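Local atomic coordinates of endo-1,4-beta-xylanase (PDB entry 1XWT), a protein that catalyses the endohydrolysis of beta-1,4 linkages in xylan as a cold-adapted glycoside hydrolase of family 8. Residues Y59-I64 with L99-K104; D200-I205 with E279-R284. The protein carries 1 engineered substitution. All coordinates share one frame; numbering follows the deposited sequence. Where two conformers were deposited one is given.

In the fold
Contact 1 (59-64 with 99-104) and contact 2 (200-205 with 279-284) share no helix or strand, and their centres lie 25 Å apart. Both are largely buried, but contact 1 sits farther out, about 19 Å from the centre of the chain against 8 Å for contact 2, and Tyr-59 brings it to the surface. It packs a sheet strand on a helix, mostly through apolar side chains. Contact 2 joins a short 3-10 turn to the start of a helix and is dominated by polar groups and a bridging water. Helix 77-89 reaches both: Gln-80 bonds to contact 1, while Glu-78 makes a long, weak ion pair with Arg-284 of contact 2.

Contact 1 of 2, residues Y59-I64 with L99-K104; sequences YKAHYI and LWRFAK
Ala-61, His-62 and Tyr-63 of strand 58-66 pack on Leu-99, Arg-101 and Phe-102 of helix 93-107, a strand-on-helix contact on the second strand of the five-stranded antiparallel sheet, next to outer strand 50-55. The two segments run nearly perpendicular, at 96°, with their axes 6.0 Å apart at closest approach. Ala-61 lets them come so near: its CB lies 3.6 Å from Phe-102 CB, at the edge of the ring. With CG anti to the backbone N (chi1 -177°), the Phe-102 ring reaches across the strand, where Tyr-63 CB sits over the centre of one face in a CH-pi contact, 3.8 Å from the centroid. The two rings themselves meet obliquely. Leu-99 starts out pointing away from the strand, but its CD2 methyl returns to lie 3.8 Å from Tyr-63 CA and 4.0 Å from Ile-64 CG1. Between these apolar groups, His-62 O takes a CA-H...O contact from Leu-99 and a hydrogen bond from Gln-80.

Arg-101 supplies the polar end. Its NH1 gives a hydrogen bond to Lys-60 O (3.2 Å, 155° at the hydrogen), in the classic beta bulge where Lys-60 and Ala-61 both face Tyr-53, while NE forms a salt bridge with Glu-165. The helix is thus held to the strand by apolar packing, with one guanidinium bond reaching the backbone of the bulge.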
ATOM      1  N   TYR A  59       5.258  11.592 -27.239  1.00 12.12           N
ATOM      2  CA  TYR A  59       4.682  11.281 -25.929  1.00 12.02           C
ATOM      3  C   TYR A  59       4.038   9.892 -25.930  1.00 11.45           C
ATOM      4  O   TYR A  59       3.295   9.525 -26.855  1.00 11.76           O
ATOM      5  CB  TYR A  59       3.651  12.352 -25.480  1.00 12.20           C
ATOM      6  CG  TYR A  59       2.927  11.890 -24.218  1.00 11.65           C
ATOM      7  CD1 TYR A  59       3.553  11.952 -22.985  1.00 11.39           C
ATOM      8  CD2 TYR A  59       1.657  11.326 -24.272  1.00 11.74           C
ATOM      9  CE1 TYR A  59       2.937  11.441 -21.845  1.00 10.89           C
ATOM     10  CE2 TYR A  59       1.026  10.828 -23.145  1.00 10.61           C
ATOM     11  CZ  TYR A  59       1.672  10.888 -21.938  1.00 10.26           C
ATOM     12  OH  TYR A  59       1.047  10.364 -20.835  1.00 10.56           O
ATOM     13  N   LYS A  60       4.327   9.102 -24.898  1.00 10.40           N
ATOM     14  CA  LYS A  60       3.734   7.766 -24.736  1.00 10.50           C
ATOM     15  C   LYS A  60       2.812   7.645 -23.521  1.00  9.94           C
ATOM     16  O   LYS A  60       1.623   7.354 -23.659  1.00 10.30           O
ATOM     17  CB  LYS A  60       4.820   6.691 -24.714  1.00 10.95           C
ATOM     18  CG  LYS A  60       5.702   6.610 -25.981  1.00 10.84           C
ATOM     19  CD  LYS A  60       4.933   6.094 -27.202  1.00 13.06           C
ATOM     20  CE  LYS A  60       5.730   6.225 -28.489  1.00 14.68           C
ATOM     21  NZ  LYS A  60       4.910   5.745 -29.649  1.00 17.79           N
ATOM     22  N   ALA A  61       3.359   7.831 -22.330  1.00  9.41           N
ATOM     23  CA  ALA A  61       2.620   7.586 -21.105  1.00  8.76           C
ATOM     24  C   ALA A  61       3.365   8.233 -19.938  1.00  9.16           C
ATOM     25  O   ALA A  61       4.337   8.942 -20.173  1.00 10.15           O
ATOM     26  CB  ALA A  61       2.449   6.084 -20.904  1.00  8.55           C
ATOM     27  N   HIS A  62       2.906   8.019 -18.706  1.00  9.06           N
ATOM     28  CA  HIS A  62       3.569   8.563 -17.519  1.00  9.14           C
ATOM     29  C   HIS A  62       3.920   7.446 -16.539  1.00  8.92           C
ATOM     30  O   HIS A  62       3.284   6.392 -16.510  1.00  8.71           O
ATOM     31  CB  HIS A  62       2.633   9.568 -16.789  1.00  9.32           C
ATOM     32  CG  HIS A  62       2.675  10.972 -17.326  1.00  9.64           C
ATOM     33  ND1 HIS A  62       2.260  11.305 -18.585  1.00 10.34           N
ATOM     34  CD2 HIS A  62       2.918  12.135 -16.693  1.00 11.68           C
ATOM     35  CE1 HIS A  62       2.441  12.604 -18.769  1.00 12.01           C
ATOM     36  NE2 HIS A  62       2.817  13.135 -17.630  1.00 11.25           N
ATOM     37  N   TYR A  63       4.927   7.695 -15.708  1.00  8.82           N
ATOM     38  CA  TYR A  63       5.268   6.798 -14.615  1.00  8.92           C
ATOM     39  C   TYR A  63       5.566   7.536 -13.328  1.00  8.49           C
ATOM     40  O   TYR A  63       5.879   8.737 -13.305  1.00  8.77           O
ATOM     41  CB  TYR A  63       6.448   5.900 -15.014  1.00  8.95           C
ATOM     42  CG  TYR A  63       7.731   6.622 -15.348  1.00  8.95           C
ATOM     43  CD1 TYR A  63       7.973   7.154 -16.606  1.00 10.47           C
ATOM     44  CD2 TYR A  63       8.720   6.794 -14.376  1.00  9.10           C
ATOM     45  CE1 TYR A  63       9.161   7.826 -16.897  1.00 11.14           C
ATOM     46  CE2 TYR A  63       9.902   7.448 -14.657  1.00 10.09           C
ATOM     47  CZ  TYR A  63      10.119   7.985 -15.911  1.00 10.77           C
ATOM     48  OH  TYR A  63      11.323   8.609 -16.191  1.00 12.31           O
ATOM     49  N   ILE A  64       5.452   6.785 -12.244  1.00  8.58           N
ATOM     50  CA  ILE A  64       5.934   7.208 -10.932  1.00  8.36           C
ATOM     51  C   ILE A  64       7.409   6.804 -10.831  1.00  9.11           C
ATOM     52  O   ILE A  64       7.747   5.632 -10.974  1.00  8.96           O
ATOM     53  CB  ILE A  64       5.072   6.571  -9.788  1.00  8.12           C
ATOM     54  CG1 ILE A  64       3.599   7.011  -9.882  1.00  9.37           C
ATOM     55  CG2 ILE A  64       5.699   6.863  -8.431  1.00  9.05           C
ATOM     56  CD1 ILE A  64       3.398   8.508  -9.801  1.00  9.97           C
ATOM     57  N   LEU A  99      -0.825   6.836 -16.306  1.00  7.89           N
ATOM     58  CA  LEU A  99      -0.126   5.803 -15.531  1.00  7.85           C
ATOM     59  C   LEU A  99      -0.545   4.380 -15.939  1.00  7.96           C
ATOM     60  O   LEU A  99       0.304   3.505 -16.089  1.00  8.17           O
ATOM     61  CB  LEU A  99      -0.405   5.990 -14.038  1.00  8.21           C
ATOM     62  CG  LEU A  99       0.204   7.227 -13.360  1.00  8.01           C
ATOM     63  CD1 LEU A  99      -0.265   7.321 -11.918  1.00  9.10           C
ATOM     64  CD2 LEU A  99       1.728   7.253 -13.428  1.00  9.11           C
ATOM     65  N   TRP A 100      -1.838   4.151 -16.146  1.00  8.10           N
ATOM     66  CA  TRP A 100      -2.299   2.806 -16.500  1.00  8.02           C
ATOM     67  C   TRP A 100      -1.803   2.420 -17.903  1.00  7.61           C
ATOM     68  O   TRP A 100      -1.396   1.290 -18.130  1.00  8.31           O
ATOM     69  CB  TRP A 100      -3.844   2.689 -16.357  1.00  7.50           C
ATOM     70  CG  TRP A 100      -4.385   1.361 -16.772  1.00  7.83           C
ATOM     71  CD1 TRP A 100      -5.389   1.155 -17.644  1.00  8.07           C
ATOM     72  CD2 TRP A 100      -3.949   0.057 -16.345  1.00  8.07           C
ATOM     73  NE1 TRP A 100      -5.597  -0.187 -17.818  1.00  9.19           N
ATOM     74  CE2 TRP A 100      -4.713  -0.886 -17.051  1.00  8.51           C
ATOM     75  CE3 TRP A 100      -2.949  -0.416 -15.473  1.00  8.12           C
ATOM     76  CZ2 TRP A 100      -4.526  -2.260 -16.917  1.00  9.12           C
ATOM     77  CZ3 TRP A 100      -2.776  -1.792 -15.344  1.00  8.66           C
ATOM     78  CH2 TRP A 100      -3.541  -2.684 -16.075  1.00  8.76           C
ATOM     79  N   ARG A 101      -1.771   3.377 -18.834  1.00  8.14           N
ATOM     80  CA  ARG A 101      -1.248   3.100 -20.165  1.00  8.60           C
ATOM     81  C   ARG A 101       0.185   2.590 -20.085  1.00  8.27           C
ATOM     82  O   ARG A 101       0.561   1.658 -20.794  1.00  8.73           O
ATOM     83  CB  ARG A 101      -1.291   4.367 -21.037  1.00  9.17           C
ATOM     84  CG  ARG A 101      -1.179   4.112 -22.544  1.00  9.24           C
ATOM     85  CD  ARG A 101      -1.128   5.399 -23.419  1.00 10.18           C
ATOM     86  NE  ARG A 101      -2.289   6.234 -23.096  1.00  9.32           N
ATOM     87  CZ  ARG A 101      -2.261   7.364 -22.401  1.00  9.94           C
ATOM     88  NH1 ARG A 101      -1.102   7.951 -22.087  1.00 10.51           N
ATOM     89  NH2 ARG A 101      -3.401   7.909 -21.998  1.00 11.59           N
ATOM     90  N   PHE A 102       0.998   3.236 -19.240  1.00  8.26           N
ATOM     91  CA  PHE A 102       2.403   2.853 -19.059  1.00  8.22           C
ATOM     92  C   PHE A 102       2.494   1.444 -18.488  1.00  8.30           C
ATOM     93  O   PHE A 102       3.273   0.609 -18.958  1.00  8.64           O
ATOM     94  CB  PHE A 102       3.099   3.849 -18.134  1.00  8.43           C
ATOM     95  CG  PHE A 102       4.572   3.585 -17.943  1.00  8.40           C
ATOM     96  CD1 PHE A 102       5.007   2.636 -17.037  1.00  9.00           C
ATOM     97  CD2 PHE A 102       5.530   4.280 -18.658  1.00  8.64           C
ATOM     98  CE1 PHE A 102       6.361   2.374 -16.879  1.00  9.66           C
ATOM     99  CE2 PHE A 102       6.872   4.016 -18.500  1.00  9.97           C
ATOM    100  CZ  PHE A 102       7.294   3.081 -17.591  1.00 10.34           C
ATOM    101  N   ALA A 103       1.698   1.154 -17.469  1.00  8.58           N
ATOM    102  CA  ALA A 103       1.753  -0.155 -16.798  1.00  8.76           C
ATOM    103  C   ALA A 103       1.405  -1.262 -17.786  1.00  8.51           C
ATOM    104  O   ALA A 103       2.123  -2.267 -17.902  1.00  9.05           O
ATOM    105  CB  ALA A 103       0.788  -0.171 -15.608  1.00  8.35           C
ATOM    106  N   LYS A 104       0.300  -1.106 -18.497  1.00  9.01           N
ATOM    107  CA  LYS A 104      -0.181  -2.148 -19.387  1.00 10.69           C
ATOM    108  C   LYS A 104       0.784  -2.371 -20.545  1.00 10.21           C
ATOM    109  O   LYS A 104       0.962  -3.505 -20.995  1.00 11.56           O
ATOM    110  CB  LYS A 104      -1.592  -1.792 -19.870  1.00 12.37           C
ATOM    111  CG  LYS A 104      -2.391  -2.916 -20.466  1.00 15.58           C
ATOM    112  CD  LYS A 104      -3.863  -2.458 -20.680  1.00 18.45           C
ATOM    113  CE  LYS A 104      -4.644  -3.525 -21.378  1.00 20.55           C
ATOM    114  NZ  LYS A 104      -5.951  -2.993 -21.733  1.00 20.59           N
TER

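Contact 2 of 2, residues D200-I205 with E279-R284; sequences DPSYHI and EFNAWR. Engineered in segment 279-284: Asn-281 (natural residue Asp).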
ATOM      1  N   ASP A 200       4.010 -11.818   2.656  1.00  9.27           N
ATOM      2  CA  ASP A 200       4.494 -10.565   3.222  1.00  8.72           C
ATOM      3  C   ASP A 200       3.293  -9.910   3.874  1.00  7.99           C
ATOM      4  O   ASP A 200       2.347  -9.581   3.154  1.00  7.97           O
ATOM      5  CB  ASP A 200       5.121  -9.709   2.104  1.00  9.04           C
ATOM      6  CG  ASP A 200       5.658  -8.365   2.567  1.00 10.01           C
ATOM      7  OD1 ASP A 200       5.062  -7.752   3.472  1.00  9.54           O
ATOM      8  OD2 ASP A 200       6.666  -7.837   1.993  1.00 12.96           O
ATOM      9  N   PRO A 201       3.263  -9.803   5.205  1.00  8.34           N
ATOM     10  CA  PRO A 201       2.096  -9.202   5.868  1.00  8.52           C
ATOM     11  C   PRO A 201       1.616  -7.881   5.257  1.00  7.60           C
ATOM     12  O   PRO A 201       0.417  -7.620   5.266  1.00  8.15           O
ATOM     13  CB  PRO A 201       2.562  -9.055   7.326  1.00  8.69           C
ATOM     14  CG  PRO A 201       3.510 -10.246   7.495  1.00  9.62           C
ATOM     15  CD  PRO A 201       4.248 -10.302   6.189  1.00  8.60           C
ATOM     16  N   SER A 202       2.532  -7.063   4.752  1.00  7.68           N
ATOM     17  CA  SER A 202       2.173  -5.766   4.156  1.00  8.34           C
ATOM     18  C   SER A 202       1.318  -5.875   2.897  1.00  8.06           C
ATOM     19  O   SER A 202       0.738  -4.877   2.470  1.00  9.01           O
ATOM     20  CB  SER A 202       3.402  -4.909   3.836  1.00  8.76           C
ATOM     21  OG  SER A 202       4.115  -5.360   2.706  1.00  9.93           O
ATOM     22  N   TYR A 203       1.254  -7.070   2.300  1.00  7.94           N
ATOM     23  CA  TYR A 203       0.425  -7.302   1.107  1.00  7.66           C
ATOM     24  C   TYR A 203      -1.056  -7.609   1.455  1.00  7.49           C
ATOM     25  O   TYR A 203      -1.917  -7.668   0.562  1.00  8.69           O
ATOM     26  CB  TYR A 203       0.987  -8.471   0.275  1.00  7.77           C
ATOM     27  CG  TYR A 203       2.378  -8.278  -0.337  1.00  8.03           C
ATOM     28  CD1 TYR A 203       3.116  -7.087  -0.204  1.00  8.24           C
ATOM     29  CD2 TYR A 203       2.927  -9.286  -1.121  1.00  7.98           C
ATOM     30  CE1 TYR A 203       4.385  -6.951  -0.804  1.00  8.97           C
ATOM     31  CE2 TYR A 203       4.161  -9.146  -1.720  1.00  9.18           C
ATOM     32  CZ  TYR A 203       4.888  -7.982  -1.576  1.00  8.97           C
ATOM     33  OH  TYR A 203       6.123  -7.843  -2.211  1.00 11.48           O
ATOM     34  N   HIS A 204      -1.340  -7.777   2.748  1.00  8.03           N
ATOM     35  CA  HIS A 204      -2.686  -8.177   3.219  1.00  8.15           C
ATOM     36  C   HIS A 204      -3.559  -6.962   3.464  1.00  8.52           C
ATOM     37  O   HIS A 204      -3.328  -6.199   4.419  1.00  8.58           O
ATOM     38  CB  HIS A 204      -2.561  -9.013   4.497  1.00  8.17           C
ATOM     39  CG  HIS A 204      -2.100 -10.397   4.224  1.00  8.35           C
ATOM     40  ND1 HIS A 204      -2.985 -11.437   4.112  1.00  9.73           N
ATOM     41  CD2 HIS A 204      -0.870 -10.902   3.933  1.00  9.04           C
ATOM     42  CE1 HIS A 204      -2.325 -12.527   3.759  1.00  9.54           C
ATOM     43  NE2 HIS A 204      -1.040 -12.239   3.658  1.00  9.37           N
ATOM     44  N   ILE A 205      -4.560  -6.783   2.595  1.00  8.32           N
ATOM     45  CA  ILE A 205      -5.487  -5.648   2.735  1.00  8.87           C
ATOM     46  C   ILE A 205      -6.896  -6.247   2.677  1.00  8.73           C
ATOM     47  O   ILE A 205      -7.518  -6.313   1.601  1.00  8.37           O
ATOM     48  CB  ILE A 205      -5.262  -4.555   1.674  1.00  9.52           C
ATOM     49  CG1 ILE A 205      -3.768  -4.210   1.565  1.00 11.38           C
ATOM     50  CG2 ILE A 205      -6.124  -3.350   2.001  1.00 10.57           C
ATOM     51  CD1 ILE A 205      -3.411  -3.371   0.413  1.00 16.24           C
ATOM     52  N   GLU A 279      10.762  -3.455   8.806  1.00  9.24           N
ATOM     53  CA  GLU A 279      11.498  -2.592   7.890  1.00  9.28           C
ATOM     54  C   GLU A 279      10.513  -1.855   6.970  1.00 10.09           C
ATOM     55  O   GLU A 279       9.338  -1.689   7.320  1.00  9.78           O
ATOM     56  CB  GLU A 279      12.609  -3.383   7.156  1.00  9.93           C
ATOM     57  CG  GLU A 279      12.185  -4.692   6.520  1.00 10.22           C
ATOM     58  CD  GLU A 279      10.948  -4.561   5.673  1.00 10.12           C
ATOM     59  OE1 GLU A 279      11.060  -4.354   4.436  1.00 11.43           O
ATOM     60  OE2 GLU A 279       9.843  -4.629   6.262  1.00  9.71           O
ATOM     61  N   PHE A 280      10.976  -1.413   5.804  1.00 10.39           N
ATOM     62  CA  PHE A 280      10.214  -0.511   4.962  1.00 11.66           C
ATOM     63  C   PHE A 280       8.863  -1.102   4.530  1.00 10.26           C
ATOM     64  O   PHE A 280       7.842  -0.418   4.541  1.00 10.95           O
ATOM     65  CB  PHE A 280      11.087  -0.094   3.769  1.00 13.12           C
ATOM     66  CG  PHE A 280      12.477   0.329   4.199  1.00 18.27           C
ATOM     67  CD1 PHE A 280      12.693   1.591   4.709  1.00 21.86           C
ATOM     68  CD2 PHE A 280      13.545  -0.577   4.186  1.00 21.26           C
ATOM     69  CE1 PHE A 280      13.974   1.970   5.171  1.00 23.44           C
ATOM     70  CE2 PHE A 280      14.811  -0.200   4.651  1.00 24.13           C
ATOM     71  CZ  PHE A 280      15.015   1.070   5.126  1.00 24.19           C
ATOM     72  N   ASN A 281       8.835  -2.382   4.170  1.00 10.03           N
ATOM     73  CA  ASN A 281       7.553  -3.029   3.838  1.00 10.31           C
ATOM     74  C   ASN A 281       6.613  -3.117   5.051  1.00  9.19           C
ATOM     75  O   ASN A 281       5.440  -2.775   4.974  1.00  9.09           O
ATOM     76  CB  ASN A 281       7.770  -4.461   3.330  0.60 10.83           C
ATOM     77  CG  ASN A 281       8.138  -4.527   1.868  0.60 12.79           C
ATOM     78  OD1 ASN A 281       7.729  -5.455   1.158  0.60 14.31           O
ATOM     79  ND2 ASN A 281       8.911  -3.543   1.395  0.60 12.80           N
ATOM     80  N   ALA A 282       7.173  -3.579   6.171  1.00  8.73           N
ATOM     81  CA  ALA A 282       6.402  -3.810   7.381  1.00  8.39           C
ATOM     82  C   ALA A 282       5.753  -2.537   7.906  1.00  8.32           C
ATOM     83  O   ALA A 282       4.709  -2.612   8.581  1.00  8.32           O
ATOM     84  CB  ALA A 282       7.250  -4.437   8.456  1.00  8.49           C
ATOM     85  N   TRP A 283       6.318  -1.365   7.579  1.00  8.29           N
ATOM     86  CA  TRP A 283       5.677  -0.108   7.970  1.00  8.57           C
ATOM     87  C   TRP A 283       4.176  -0.089   7.590  1.00  8.41           C
ATOM     88  O   TRP A 283       3.351   0.533   8.275  1.00  9.02           O
ATOM     89  CB  TRP A 283       6.274   1.124   7.278  1.00  8.91           C
ATOM     90  CG  TRP A 283       7.699   1.506   7.537  1.00  8.82           C
ATOM     91  CD1 TRP A 283       8.570   0.968   8.440  1.00  8.78           C
ATOM     92  CD2 TRP A 283       8.410   2.538   6.849  1.00  9.38           C
ATOM     93  NE1 TRP A 283       9.784   1.603   8.340  1.00  9.46           N
ATOM     94  CE2 TRP A 283       9.716   2.554   7.352  1.00 10.42           C
ATOM     95  CE3 TRP A 283       8.075   3.435   5.833  1.00 11.03           C
ATOM     96  CZ2 TRP A 283      10.681   3.442   6.889  1.00 12.01           C
ATOM     97  CZ3 TRP A 283       9.042   4.307   5.358  1.00 12.42           C
ATOM     98  CH2 TRP A 283      10.325   4.303   5.885  1.00 14.05           C
ATOM     99  N   ARG A 284       3.874  -0.671   6.433  1.00  7.67           N
ATOM    100  CA  ARG A 284       2.530  -0.610   5.868  1.00  8.33           C
ATOM    101  C   ARG A 284       1.498  -1.471   6.582  1.00  7.94           C
ATOM    102  O   ARG A 284       0.307  -1.262   6.385  1.00  8.34           O
ATOM    103  CB  ARG A 284       2.544  -0.958   4.372  1.00  8.30           C
ATOM    104  CG  ARG A 284       3.445  -0.043   3.528  1.00  9.38           C
ATOM    105  CD  ARG A 284       3.186  -0.148   2.064  1.00 11.31           C
ATOM    106  NE  ARG A 284       3.432  -1.454   1.440  1.00 12.08           N
ATOM    107  CZ  ARG A 284       4.600  -1.876   0.980  1.00 13.20           C
ATOM    108  NH1 ARG A 284       5.716  -1.193   1.179  1.00 12.30           N
ATOM    109  NH2 ARG A 284       4.654  -3.017   0.332  1.00 16.22           N
TER
HETATM  110  O   HOH W   1       1.011  -2.873   0.625  1.00 10.62           O
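Ser-202 makes the main approach, its CB resting 3.2 Å from Asn-281 O and lying over one face of the Arg-284 guanidinium. Beside it the Asp-200 carboxylate meets the amide of Asn-281, an engineered residue that is Asp in the natural protein; the two flat groups are nearly coplanar, 29° apart. Arg-284 NH2 lies at the edge of the Tyr-203 ring, 4.1 Å from CE1. A water ties the segments together, donating to Ser-202 O at 2.7 Å and accepting from Arg-284 NE at 2.9 Å.

The next shell sets these groups in place. Asp-200 OD1 is gripped twice, by Ser-202 OG at 2.7 Å and by Ser-202 N at 2.9 Å, the second bond closing an Asx turn. Ser-202 OG stands between its backbone N and carbonyl carbon (chi1 74°), which turns the hydroxyl back to that oxygen. Asp-200 CB also lies over the centre of the Tyr-203 ring, 3.7 Å above its plane. With an alanine in place of Asp-200, the Asx turn would probably be lost and the Ser-202 hydroxyl, without its acceptor, set free to turn.

On the facing segment, the Glu-279 carboxylate accepts from the backbone N of both Asn-281 and Ala-282, fixing the turn into helix 283-296. Arg-284 is held by a salt bridge to Asp-144 and a hydrogen bond to Tyr-381. This meeting of carboxylates, arginine and tyrosines near the middle of the chain is consistent with the active-site cleft of the family 8 (alpha/alpha)6 barrel.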